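Local coordinates for VESB protease (Vibrio cholerae, PDB 4LK4), which probably cleaves peptide bonds as a secreted trypsin-like serine endopeptidase of the S1 family, with an Ig-like domain following the protease domain, at residues 304-307 / 308-311; 16-19 / 20-23; 238-241 / 242-246; 32-35 / 36-39. The protein carries 1 engineered substitution. One frame throughout, in Å; residues are numbered along the deposited sequence.

All four contacts are local turns or caps, and no two touch. Contacts 2 and 4 belong to the trypsin-like domain, with centres about 20 Å apart: contact 2 lies on the loop between strands 15-16 and 25-30, and contact 4 on the short helix between strands 25-30 and 39-46. Contact 3, at the end of helix 238-243, sits where the protease hands over to the Ig-like domain, and its centre is about 20 Å from that of contact 1, a turn within the latter domain. Contacts 1 and 2 are farthest apart, about 40 Å between centres. By family analogy, contact 4 connects to the catalytic region: Gln39 NE2 bonds to Asp198, probably preceding the nucleophile position.

Contact 1 (304-307 / 308-311); sequences TLAT and GESC
Glu309 folds its side chain back over the turn onto the backbone of Ala306. The chain, extended beyond CG, lays the carboxylate alongside the incoming strand and brings OE2 to Ala306 N. OE2 takes this N-H on its anti lone pair, at 3.0 Å from Ala306 N and almost perfectly straight (178°). The same oxygen comes within 3.7 Å of Ala306 CB, so the methyl packs beside the carboxylate. Within the turn, Glu309 N returns a bond to Ala306 O, 3.1 Å away. Leu305 and Cys311 make the apolar counterpart: Leu305 CD1 meets Cys311 SG at 3.7 Å, while the other branch, CD2, lies 4.0 Å from Ser310 O. The sulfur is fixed by its disulfide to Cys299. Thr307, at the corner, bonds through OG1 to the carbonyl of Asp274. Ala306 to Glu309 form a type II beta turn, with glycine at the third position (Gly308, phi 90°), the usual residue there. The turn carries the chain of the Ig-like domain from strand 304-305, paired with 278-283, into strand 310-319, paired with 262-272.

Contact 2 (16-19 / 20-23); sequences NANS and AEWP
Asn18 CG stands anti to its backbone N (chi1 172°), and Glu21 CG lies beside its own N (chi1 -76°) with the chain running on extended; together these settings bring the Asn18 amide and the Glu21 carboxylate within reach of each other. The two side chains cross at about a right angle, with amide and carboxylate planes 69° apart. Asn18 ND2 reaches Glu21 OE2 at 2.9 Å, but the N-H is poorly aimed and the bond is weak. The other end of the same amide turns to the backbone, where Asn18 OD1 accepts a weak bond from Ala20 N at 3.4 Å, an Asx turn that opens the 3-10 segment. The main chain carries the stronger bonds. Glu21 N donates to Asn18 O (3.0 Å) and Trp22 N to Ser19 O (3.1 Å), two successive 3-10 turns. Asn18 O also faces the edge of the Trp22 indole, near its plane, with CD1 3.6 Å away. Ala17 CB touches that same CD1 at 3.9 Å, coming in obliquely. The turn thus has a polar outer face and a buried indole on its inner one. Ala17 ties it down through backbone bonding to Leu155 and through its carbonyl to Tyr73 OH, and the Trp22 ring packs on Thr136 and Ala138 of strand 134-139 and on Pro202 and Val204 of strand 202-205.

Contact 3 (238-241 / 242-246); sequences RDWI and TKHTN
Trp240 and His244 meet at the end of helix 238-243, the C-terminal helix of the trypsin fold, whose last turn adds three side-chain bonds to the backbone ones. Hydrogen bonds come first. Thr242 grips Arg238 O twice: its N donates at 2.9 Å and its hydroxyl, OG1, also at 2.9 Å, from opposite faces of the carbonyl plane. The second bond is possible because chi1 (-64°) keeps OG1 beside the backbone N, facing the preceding turn. Trp240 O is doubly held in the same way, by His244 N at 3.1 Å and by His244 ND1 at 2.9 Å, with the carbonyl oxygen lying close to the imidazole plane. That bond fixes the rotation of the ring. One residue on, where the chain has left the helix, Thr245 OG1 donates to Ile241 O at 2.8 Å. Lys243 N keeps the regular helical bond to Asp239 O.

The aromatic pair is oblique. The five-membered ring of Trp240 and the imidazole of His244 have centroids 4.2 Å apart and planes at 33°, and His92 stacks on Trp240 as well. Apolar contact is slighter: the Ile241 and Thr245 side chains lie side by side, pointing the same way, with their CG2 atoms 4.1 Å apart, and both residues pack on Leu46 of strand 39-46. The extended Lys243 reaches across to the Ig-like domain, where NZ hydrogen-bonds to Thr343 OG1. The imidazole has a neighbour over each face, both toward its rim: Lys243 CG on one, Trp240 on the other, with Trp240 NE1 just 3.2 Å from His244 CE1.

Contact 4 (32-35 / 36-39); sequences GADA and YQGQ
Asp34 caps the short, weakly bonded helix 35-38, and the tight part of the contact is built on it. With CG anti to the backbone N (chi1 168°), the carboxylate bends over the first turn, and OD2 accepts from Gln37 N on its anti lone pair at 3.0 Å, nearly straight (171°). Tyr36 N is also close to this oxygen, at 3.1 Å. Asp34 uses its main chain as well: Gly38 N donates to Asp34 O at 2.8 Å. Lacking a side chain, Gly38 lets Ala33 CB approach to 4.3 Å from its CA. This is a classic N-cap, placed between strands 25-30 and 39-46 of the first trypsin barrel. The solvent side is looser. Asp34 and Gln37 are both exposed, and Gln37, bent at its second torsion, brings its CG to 3.4 Å from Asp34 OD2. Two other side chains lead away from the cap into the protein. Tyr36 meets the ring of Phe151 edge-to-face and its carbonyl through OH. Gln39, buried, gives NE2 to Cys41 O and to the carboxylate of Asp198, which by the family's sequence pattern should precede the nucleophilic serine position, perhaps as a histidine holds the equivalent aspartate in chymotrypsinogen.

Contact 1 (304-307 / 308-311)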
loop_
_atom_site.group_PDB
_atom_site.type_symbol
_atom_site.label_atom_id
_atom_site.label_comp_id
_atom_site.label_asym_id
_atom_site.label_seq_id
_atom_site.Cartn_x
_atom_site.Cartn_y
_atom_site.Cartn_z
ATOM N N THR A 304 14.075 -10.241 22.962
ATOM C CA THR A 304 14.582 -10.840 21.717
ATOM C C THR A 304 13.524 -11.713 21.038
ATOM O O THR A 304 12.783 -12.445 21.699
ATOM C CB THR A 304 15.892 -11.635 21.982
ATOM O OG1 THR A 304 17.011 -10.772 21.747
ATOM C CG2 THR A 304 16.035 -12.872 21.072
ATOM N N LEU A 305 13.484 -11.623 19.711
ATOM C CA LEU A 305 12.485 -12.297 18.874
ATOM C C LEU A 305 13.167 -13.104 17.792
ATOM O O LEU A 305 13.720 -12.547 16.854
ATOM C CB LEU A 305 11.560 -11.283 18.194
ATOM C CG LEU A 305 10.586 -10.503 19.077
ATOM C CD1 LEU A 305 9.617 -9.708 18.215
ATOM C CD2 LEU A 305 9.829 -11.449 20.002
ATOM N N ALA A 306 13.129 -14.419 17.946
ATOM C CA ALA A 306 13.706 -15.322 16.971
ATOM C C ALA A 306 12.743 -15.396 15.789
ATOM O O ALA A 306 11.713 -14.732 15.787
ATOM C CB ALA A 306 13.925 -16.694 17.599
ATOM N N THR A 307 13.078 -16.191 14.784
ATOM C CA THR A 307 12.221 -16.332 13.605
ATOM C C THR A 307 10.871 -16.934 14.015
ATOM O O THR A 307 10.819 -18.004 14.611
ATOM C CB THR A 307 12.905 -17.220 12.543
ATOM O OG1 THR A 307 14.221 -16.716 12.276
ATOM C CG2 THR A 307 12.105 -17.266 11.276
ATOM N N GLY A 308 9.788 -16.231 13.720
ATOM C CA GLY A 308 8.444 -16.719 14.021
ATOM C C GLY A 308 7.937 -16.319 15.404
ATOM O O GLY A 308 6.796 -16.637 15.763
ATOM N N GLU A 309 8.764 -15.608 16.173
ATOM C CA GLU A 309 8.371 -15.184 17.507
ATOM C C GLU A 309 7.630 -13.833 17.502
ATOM O O GLU A 309 7.941 -12.925 16.738
ATOM C CB GLU A 309 9.575 -15.157 18.456
ATOM C CG GLU A 309 9.869 -16.478 19.158
ATOM C CD GLU A 309 10.721 -16.302 20.421
ATOM O OE1 GLU A 309 10.388 -16.906 21.468
ATOM O OE2 GLU A 309 11.719 -15.549 20.378
ATOM N N SER A 310 6.636 -13.745 18.384
ATOM C CA SER A 310 5.755 -12.596 18.520
ATOM C C SER A 310 5.887 -12.007 19.907
ATOM O O SER A 310 6.164 -12.711 20.868
ATOM C CB SER A 310 4.301 -13.039 18.372
ATOM O OG SER A 310 3.972 -13.274 17.027
ATOM N N CYS A 311 5.658 -10.709 20.000
ATOM C CA CYS A 311 5.450 -10.064 21.276
ATOM C C CYS A 311 4.354 -9.066 21.067
ATOM O O CYS A 311 4.140 -8.592 19.958
ATOM C CB CYS A 311 6.717 -9.372 21.799
ATOM S SG CYS A 311 7.424 -8.109 20.718
#

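Contact 2 (16-19 / 20-23)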
loop_
_atom_site.group_PDB
_atom_site.type_symbol
_atom_site.label_atom_id
_atom_site.label_comp_id
_atom_site.label_asym_id
_atom_site.label_seq_id
_atom_site.Cartn_x
_atom_site.Cartn_y
_atom_site.Cartn_z
ATOM N N ASN A 16 -6.624 -5.750 -24.731
ATOM C CA ASN A 16 -6.296 -6.944 -23.991
ATOM C C ASN A 16 -4.765 -7.063 -23.899
ATOM O O ASN A 16 -4.081 -6.985 -24.887
ATOM C CB ASN A 16 -6.857 -8.193 -24.695
ATOM C CG ASN A 16 -8.369 -8.391 -24.514
ATOM O OD1 ASN A 16 -9.070 -7.684 -23.775
ATOM N ND2 ASN A 16 -8.874 -9.402 -25.208
ATOM N N ALA A 17 -4.214 -7.200 -22.708
ATOM C CA ALA A 17 -2.763 -7.284 -22.582
ATOM C C ALA A 17 -2.215 -8.629 -23.090
ATOM O O ALA A 17 -2.959 -9.591 -23.242
ATOM C CB ALA A 17 -2.354 -7.059 -21.139
ATOM N N ASN A 18 -0.908 -8.664 -23.348
ATOM C CA ASN A 18 -0.174 -9.911 -23.541
ATOM C C ASN A 18 0.373 -10.351 -22.179
ATOM O O ASN A 18 1.163 -9.627 -21.584
ATOM C CB ASN A 18 0.970 -9.670 -24.523
ATOM C CG ASN A 18 1.900 -10.861 -24.640
ATOM O OD1 ASN A 18 1.661 -11.936 -24.064
ATOM N ND2 ASN A 18 2.977 -10.681 -25.399
ATOM N N SER A 19 -0.040 -11.524 -21.697
ATOM C CA SER A 19 0.147 -11.908 -20.273
ATOM C C SER A 19 1.577 -12.175 -19.852
ATOM O O SER A 19 1.925 -12.037 -18.667
ATOM C CB SER A 19 -0.658 -13.163 -19.921
ATOM O OG SER A 19 -0.041 -14.319 -20.463
ATOM N N ALA A 20 2.374 -12.605 -20.817
ATOM C CA ALA A 20 3.768 -12.842 -20.609
ATOM C C ALA A 20 4.497 -11.535 -20.332
ATOM O O ALA A 20 5.606 -11.575 -19.788
ATOM C CB ALA A 20 4.362 -13.532 -21.826
ATOM N N GLU A 21 3.902 -10.393 -20.692
ATOM C CA GLU A 21 4.520 -9.086 -20.419
ATOM C C GLU A 21 4.160 -8.567 -19.031
ATOM O O GLU A 21 4.711 -7.560 -18.565
ATOM C CB GLU A 21 4.148 -8.045 -21.494
ATOM C CG GLU A 21 4.896 -8.219 -22.831
ATOM C CD GLU A 21 4.253 -7.493 -24.022
ATOM O OE1 GLU A 21 3.833 -6.322 -23.889
ATOM O OE2 GLU A 21 4.174 -8.093 -25.113
ATOM N N TRP A 22 3.235 -9.249 -18.362
ATOM C CA TRP A 22 2.785 -8.799 -17.055
ATOM C C TRP A 22 2.718 -9.940 -16.034
ATOM O O TRP A 22 1.674 -10.205 -15.463
ATOM C CB TRP A 22 1.424 -8.130 -17.209
ATOM C CG TRP A 22 1.440 -6.910 -18.064
ATOM C CD1 TRP A 22 1.167 -6.829 -19.394
ATOM C CD2 TRP A 22 1.689 -5.581 -17.629
ATOM N NE1 TRP A 22 1.244 -5.530 -19.822
ATOM C CE2 TRP A 22 1.577 -4.745 -18.756
ATOM C CE3 TRP A 22 2.031 -5.013 -16.399
ATOM C CZ2 TRP A 22 1.789 -3.377 -18.683
ATOM C CZ3 TRP A 22 2.232 -3.669 -16.330
ATOM C CH2 TRP A 22 2.116 -2.863 -17.460
ATOM N N PRO A 23 3.848 -10.621 -15.803
ATOM C CA PRO A 23 3.807 -11.729 -14.847
ATOM C C PRO A 23 3.703 -11.249 -13.404
ATOM O O PRO A 23 3.258 -12.019 -12.537
ATOM C CB PRO A 23 5.109 -12.484 -15.117
ATOM C CG PRO A 23 6.044 -11.459 -15.677
ATOM C CD PRO A 23 5.201 -10.408 -16.354
#

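Contact 3 (238-241 / 242-246)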
loop_
_atom_site.group_PDB
_atom_site.type_symbol
_atom_site.label_atom_id
_atom_site.label_comp_id
_atom_site.label_asym_id
_atom_site.label_seq_id
_atom_site.Cartn_x
_atom_site.Cartn_y
_atom_site.Cartn_z
ATOM N N ARG A 238 10.002 5.006 -2.039
ATOM C CA ARG A 238 10.857 3.831 -1.921
ATOM C C ARG A 238 11.202 3.470 -0.478
ATOM O O ARG A 238 11.145 2.288 -0.113
ATOM C CB ARG A 238 12.119 4.031 -2.746
ATOM C CG ARG A 238 11.853 4.147 -4.245
ATOM C CD ARG A 238 11.137 2.924 -4.761
ATOM N NE ARG A 238 11.825 1.724 -4.312
ATOM C CZ ARG A 238 12.840 1.147 -4.951
ATOM N NH1 ARG A 238 13.281 1.629 -6.098
ATOM N NH2 ARG A 238 13.412 0.069 -4.432
ATOM N N ASP A 239 11.540 4.468 0.344
ATOM C CA ASP A 239 11.846 4.208 1.739
ATOM C C ASP A 239 10.636 3.725 2.498
ATOM O O ASP A 239 10.757 2.840 3.367
ATOM C CB ASP A 239 12.404 5.452 2.450
ATOM C CG ASP A 239 13.784 5.839 1.952
ATOM O OD1 ASP A 239 14.416 5.061 1.205
ATOM O OD2 ASP A 239 14.221 6.938 2.295
ATOM N N TRP A 240 9.476 4.309 2.215
ATOM C CA TRP A 240 8.281 3.885 2.938
ATOM C C TRP A 240 7.988 2.422 2.604
ATOM O O TRP A 240 7.645 1.619 3.480
ATOM C CB TRP A 240 7.093 4.799 2.638
ATOM C CG TRP A 240 5.888 4.400 3.391
ATOM C CD1 TRP A 240 5.525 4.830 4.638
ATOM C CD2 TRP A 240 4.897 3.455 2.981
ATOM N NE1 TRP A 240 4.355 4.217 5.020
ATOM C CE2 TRP A 240 3.955 3.362 4.024
ATOM C CE3 TRP A 240 4.726 2.655 1.838
ATOM C CZ2 TRP A 240 2.857 2.517 3.959
ATOM C CZ3 TRP A 240 3.644 1.819 1.783
ATOM C CH2 TRP A 240 2.721 1.755 2.845
ATOM N N ILE A 241 8.190 2.073 1.336
ATOM C CA ILE A 241 7.944 0.715 0.865
ATOM C C ILE A 241 8.921 -0.257 1.502
ATOM O O ILE A 241 8.539 -1.313 1.956
ATOM C CB ILE A 241 8.051 0.621 -0.674
ATOM C CG1 ILE A 241 6.892 1.397 -1.293
ATOM C CG2 ILE A 241 8.002 -0.835 -1.150
ATOM C CD1 ILE A 241 7.112 1.797 -2.722
ATOM N N THR A 242 10.190 0.117 1.515
ATOM C CA THR A 242 11.227 -0.703 2.118
ATOM C C THR A 242 10.901 -0.962 3.571
ATOM O O THR A 242 11.011 -2.085 4.039
ATOM C CB THR A 242 12.566 0.007 2.003
ATOM O OG1 THR A 242 12.880 0.120 0.619
ATOM C CG2 THR A 242 13.677 -0.746 2.753
ATOM N N LYS A 243 10.470 0.080 4.266
ATOM C CA LYS A 243 10.141 -0.028 5.685
ATOM C C LYS A 243 8.977 -0.987 5.935
ATOM O O LYS A 243 8.955 -1.650 6.972
ATOM C CB LYS A 243 9.842 1.351 6.280
ATOM C CG LYS A 243 9.073 1.288 7.595
ATOM C CD LYS A 243 8.902 2.632 8.301
ATOM C CE LYS A 243 7.866 2.494 9.404
ATOM N NZ LYS A 243 7.857 3.648 10.329
ATOM N N HIS A 244 8.030 -1.098 4.992
ATOM C CA HIS A 244 6.879 -1.970 5.192
ATOM C C HIS A 244 6.932 -3.286 4.420
ATOM O O HIS A 244 5.937 -3.988 4.342
ATOM C CB HIS A 244 5.601 -1.197 4.931
ATOM C CG HIS A 244 5.374 -0.103 5.920
ATOM N ND1 HIS A 244 5.862 1.174 5.737
ATOM C CD2 HIS A 244 4.752 -0.101 7.128
ATOM C CE1 HIS A 244 5.571 1.913 6.798
ATOM N NE2 HIS A 244 4.887 1.167 7.650
ATOM N N THR A 245 8.103 -3.644 3.890
ATOM C CA THR A 245 8.312 -4.951 3.250
ATOM C C THR A 245 9.559 -5.583 3.850
ATOM O O THR A 245 10.352 -6.236 3.165
ATOM C CB THR A 245 8.510 -4.782 1.739
ATOM O OG1 THR A 245 9.599 -3.874 1.493
ATOM C CG2 THR A 245 7.224 -4.257 1.055
ATOM N N ASN A 246 9.719 -5.388 5.158
ATOM C CA ASN A 246 10.964 -5.643 5.867
ATOM C C ASN A 246 10.865 -6.861 6.801
ATOM O O ASN A 246 11.649 -7.011 7.741
ATOM C CB ASN A 246 11.291 -4.374 6.654
ATOM C CG ASN A 246 12.775 -4.171 6.871
ATOM O OD1 ASN A 246 13.610 -4.916 6.364
ATOM N ND2 ASN A 246 13.108 -3.165 7.672
#

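Contact 4 (32-35 / 36-39)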
loop_
_atom_site.group_PDB
_atom_site.type_symbol
_atom_site.label_atom_id
_atom_site.label_comp_id
_atom_site.label_asym_id
_atom_site.label_seq_id
_atom_site.Cartn_x
_atom_site.Cartn_y
_atom_site.Cartn_z
ATOM N N GLY A 32 -13.210 -15.581 -0.611
ATOM C CA GLY A 32 -14.340 -16.520 -0.693
ATOM C C GLY A 32 -15.193 -16.305 -1.935
ATOM O O GLY A 32 -16.145 -17.041 -2.166
ATOM N N ALA A 33 -14.880 -15.292 -2.738
ATOM C CA ALA A 33 -15.645 -15.050 -3.947
ATOM C C ALA A 33 -14.920 -15.479 -5.259
ATOM O O ALA A 33 -13.703 -15.641 -5.319
ATOM C CB ALA A 33 -16.044 -13.601 -4.009
ATOM N N ASP A 34 -15.723 -15.710 -6.288
ATOM C CA ASP A 34 -15.247 -15.938 -7.639
ATOM C C ASP A 34 -14.325 -14.763 -8.021
ATOM O O ASP A 34 -14.603 -13.607 -7.708
ATOM C CB ASP A 34 -16.454 -16.073 -8.594
ATOM C CG ASP A 34 -16.049 -16.018 -10.047
ATOM O OD1 ASP A 34 -15.723 -17.088 -10.581
ATOM O OD2 ASP A 34 -15.989 -14.908 -10.649
ATOM N N ALA A 35 -13.207 -15.070 -8.666
ATOM C CA ALA A 35 -12.162 -14.056 -8.928
ATOM C C ALA A 35 -12.671 -12.897 -9.775
ATOM O O ALA A 35 -12.387 -11.756 -9.473
ATOM C CB ALA A 35 -10.944 -14.692 -9.598
ATOM N N TYR A 36 -13.439 -13.210 -10.817
ATOM C CA TYR A 36 -13.991 -12.203 -11.718
ATOM C C TYR A 36 -15.049 -11.331 -11.029
ATOM O O TYR A 36 -14.978 -10.108 -11.125
ATOM C CB TYR A 36 -14.555 -12.898 -12.974
ATOM C CG TYR A 36 -15.220 -12.017 -14.015
ATOM C CD1 TYR A 36 -14.739 -10.746 -14.311
ATOM C CD2 TYR A 36 -16.291 -12.494 -14.765
ATOM C CE1 TYR A 36 -15.335 -9.966 -15.273
ATOM C CE2 TYR A 36 -16.884 -11.715 -15.731
ATOM C CZ TYR A 36 -16.398 -10.448 -15.975
ATOM O OH TYR A 36 -16.980 -9.673 -16.956
ATOM N N GLN A 37 -16.023 -11.952 -10.365
ATOM C CA GLN A 37 -17.077 -11.218 -9.632
ATOM C C GLN A 37 -16.506 -10.396 -8.469
ATOM O O GLN A 37 -16.999 -9.313 -8.184
ATOM C CB GLN A 37 -18.138 -12.173 -9.045
ATOM C CG GLN A 37 -18.783 -13.140 -10.052
ATOM C CD GLN A 37 -19.486 -12.412 -11.177
ATOM O OE1 GLN A 37 -20.209 -11.449 -10.930
ATOM N NE2 GLN A 37 -19.263 -12.844 -12.424
ATOM N N GLY A 38 -15.481 -10.924 -7.799
ATOM C CA GLY A 38 -14.957 -10.328 -6.584
ATOM C C GLY A 38 -13.795 -9.371 -6.785
ATOM O O GLY A 38 -13.320 -8.779 -5.835
ATOM N N GLN A 39 -13.297 -9.221 -8.011
ATOM C CA GLN A 39 -12.122 -8.367 -8.210
ATOM C C GLN A 39 -12.505 -6.932 -7.865
ATOM O O GLN A 39 -13.547 -6.489 -8.273
ATOM C CB GLN A 39 -11.641 -8.468 -9.649
ATOM C CG GLN A 39 -10.267 -7.849 -9.884
ATOM C CD GLN A 39 -10.350 -6.456 -10.450
ATOM O OE1 GLN A 39 -11.335 -6.097 -11.064
ATOM N NE2 GLN A 39 -9.295 -5.674 -10.276
#